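Local coordinates for probable protein phosphatase 2C 50 (Oryza sativa subsp. japonica, PDB 5ZCG) that probably removes phosphate from serine and threonine residues of target proteins as a magnesium-bound phosphatase of the PP2C family, at residues A296-Y299 / L300-A304. The protein carries 5 engineered substitutions. Residues are numbered along the deposited sequence; the frame is centred on the assembly and turned at random.
Sequences AADY and LMRLA
Arg302 folds back along helix 291-306 over the preceding turn, where its guanidinium meets Asp298 and Tyr299. Bends at chi2 (138°) and chi3 (33°) turn the chain toward the backbone: Arg302 CD packs 3.4 Å from Asp298 O, and one guanidinium face lies above the Asp298-Tyr299 peptide. Arg302 NH1 comes 3.6 Å from Asp298 CB, while its NH2 stands 3.9 Å from Tyr299 CD2. This NH2 lies obliquely off the Tyr299 ring, the two planes 56° apart, and the side chains cross at about a right angle. Asp298 directs its carboxylate elsewhere: OD2 is hydrogen-bonded to Gln294 one turn earlier and remains 4.9 Å from Arg302 NH1. Beneath run i to i+4 helical bonds, including Arg302 N to Asp298 O (2.9 Å) and Leu303 N to Tyr299 O (2.8 Å). Leu300 lays CG 3.6 Å from Ala296 O and packs on Val315 of strand 313-319 and Val263 of helix 257-274, whereas Met301 reaches Ala7 and Thr9 of strand 3-9. The helix thus backs one sheet of the PP2C beta-sandwich with small and aliphatic residues. With no salt bridge between Asp298 and Arg302, their opposite charges probably add only a modest electrostatic attraction to the packing of the guanidinium on the backbone.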
ATOM      1  N   ALA A 296     -11.622  23.897   5.210  1.00 39.30           N
ATOM      2  CA  ALA A 296     -12.312  22.650   5.535  1.00 41.75           C
ATOM      3  C   ALA A 296     -11.329  21.489   5.659  1.00 39.09           C
ATOM      4  O   ALA A 296     -11.400  20.694   6.608  1.00 39.80           O
ATOM      5  CB  ALA A 296     -13.372  22.347   4.475  1.00 43.82           C
ATOM      6  N   ALA A 297     -10.393  21.384   4.714  1.00 40.36           N
ATOM      7  CA  ALA A 297      -9.414  20.301   4.760  1.00 40.10           C
ATOM      8  C   ALA A 297      -8.484  20.444   5.961  1.00 36.40           C
ATOM      9  O   ALA A 297      -8.150  19.450   6.618  1.00 31.40           O
ATOM     10  CB  ALA A 297      -8.617  20.262   3.453  1.00 37.56           C
ATOM     11  N   ASP A 298      -8.065  21.675   6.266  1.00 43.46           N
ATOM     12  CA  ASP A 298      -7.231  21.919   7.440  1.00 48.51           C
ATOM     13  C   ASP A 298      -7.963  21.542   8.719  1.00 47.15           C
ATOM     14  O   ASP A 298      -7.373  20.954   9.633  1.00 46.25           O
ATOM     15  CB  ASP A 298      -6.805  23.386   7.486  1.00 57.81           C
ATOM     16  CG  ASP A 298      -5.580  23.668   6.637  1.00 66.89           C
ATOM     17  OD1 ASP A 298      -4.642  22.843   6.646  1.00 71.60           O
ATOM     18  OD2 ASP A 298      -5.557  24.719   5.963  1.00 71.53           O
ATOM     19  N   TYR A 299      -9.249  21.886   8.808  1.00 45.07           N
ATOM     20  CA  TYR A 299     -10.031  21.527   9.984  1.00 41.61           C
ATOM     21  C   TYR A 299     -10.150  20.015  10.131  1.00 37.64           C
ATOM     22  O   TYR A 299     -10.039  19.490  11.240  1.00 36.99           O
ATOM     23  CB  TYR A 299     -11.412  22.177   9.908  1.00 42.15           C
ATOM     24  CG  TYR A 299     -12.113  22.319  11.241  1.00 42.74           C
ATOM     25  CD1 TYR A 299     -12.730  21.232  11.840  1.00 43.57           C
ATOM     26  CD2 TYR A 299     -12.164  23.545  11.896  1.00 43.90           C
ATOM     27  CE1 TYR A 299     -13.375  21.353  13.049  1.00 46.95           C
ATOM     28  CE2 TYR A 299     -12.809  23.678  13.110  1.00 44.82           C
ATOM     29  CZ  TYR A 299     -13.412  22.575  13.683  1.00 48.21           C
ATOM     30  OH  TYR A 299     -14.056  22.685  14.891  1.00 49.17           O
ATOM     31  N   LEU A 300     -10.381  19.295   9.027  1.00 39.09           N
ATOM     32  CA  LEU A 300     -10.483  17.836   9.119  1.00 34.58           C
ATOM     33  C   LEU A 300      -9.151  17.223   9.548  1.00 32.73           C
ATOM     34  O   LEU A 300      -9.114  16.319  10.393  1.00 35.13           O
ATOM     35  CB  LEU A 300     -10.942  17.246   7.783  1.00 32.36           C
ATOM     36  CG  LEU A 300     -12.456  17.342   7.540  1.00 34.63           C
ATOM     37  CD1 LEU A 300     -12.826  16.901   6.128  1.00 33.46           C
ATOM     38  CD2 LEU A 300     -13.255  16.557   8.581  1.00 30.29           C
ATOM     39  N   MET A 301      -8.044  17.703   8.971  1.00 33.68           N
ATOM     40  CA  MET A 301      -6.710  17.269   9.396  1.00 35.93           C
ATOM     41  C   MET A 301      -6.491  17.475  10.887  1.00 37.64           C
ATOM     42  O   MET A 301      -6.149  16.531  11.617  1.00 41.61           O
ATOM     43  CB  MET A 301      -5.645  18.024   8.588  1.00 39.72           C
ATOM     44  CG  MET A 301      -4.201  17.786   9.024  1.00 45.19           C
ATOM     45  SD  MET A 301      -2.996  18.264   7.767  1.00 53.34           S
ATOM     46  CE  MET A 301      -2.205  19.668   8.562  1.00 55.11           C
ATOM     47  N   ARG A 302      -6.700  18.703  11.349  1.00 37.20           N
ATOM     48  CA  ARG A 302      -6.472  19.015  12.752  1.00 44.70           C
ATOM     49  C   ARG A 302      -7.417  18.236  13.660  1.00 43.26           C
ATOM     50  O   ARG A 302      -7.022  17.827  14.760  1.00 46.03           O
ATOM     51  CB  ARG A 302      -6.608  20.524  12.986  1.00 48.15           C
ATOM     52  CG  ARG A 302      -5.312  21.292  12.770  1.00 54.80           C
ATOM     53  CD  ARG A 302      -5.536  22.594  12.019  1.00 60.81           C
ATOM     54  NE  ARG A 302      -6.824  23.209  12.333  1.00 68.42           N
ATOM     55  CZ  ARG A 302      -7.319  24.271  11.702  1.00 70.95           C
ATOM     56  NH1 ARG A 302      -6.631  24.843  10.722  1.00 70.36           N
ATOM     57  NH2 ARG A 302      -8.499  24.766  12.053  1.00 73.06           N
ATOM     58  N   LEU A 303      -8.650  18.000  13.208  1.00 44.19           N
ATOM     59  CA  LEU A 303      -9.590  17.176  13.956  1.00 43.65           C
ATOM     60  C   LEU A 303      -9.052  15.767  14.141  1.00 45.28           C
ATOM     61  O   LEU A 303      -9.054  15.232  15.256  1.00 45.17           O
ATOM     62  CB  LEU A 303     -10.931  17.127  13.218  1.00 43.13           C
ATOM     63  CG  LEU A 303     -12.007  16.209  13.794  1.00 39.45           C
ATOM     64  CD1 LEU A 303     -12.197  16.483  15.291  1.00 44.43           C
ATOM     65  CD2 LEU A 303     -13.311  16.374  13.035  1.00 35.39           C
ATOM     66  N   ALA A 304      -8.583  15.152  13.048  1.00 40.09           N
ATOM     67  CA  ALA A 304      -8.015  13.813  13.149  1.00 36.93           C
ATOM     68  C   ALA A 304      -6.851  13.796  14.130  1.00 40.57           C
ATOM     69  O   ALA A 304      -6.720  12.867  14.935  1.00 35.83           O
ATOM     70  CB  ALA A 304      -7.567  13.315  11.774  1.00 29.63           C
TER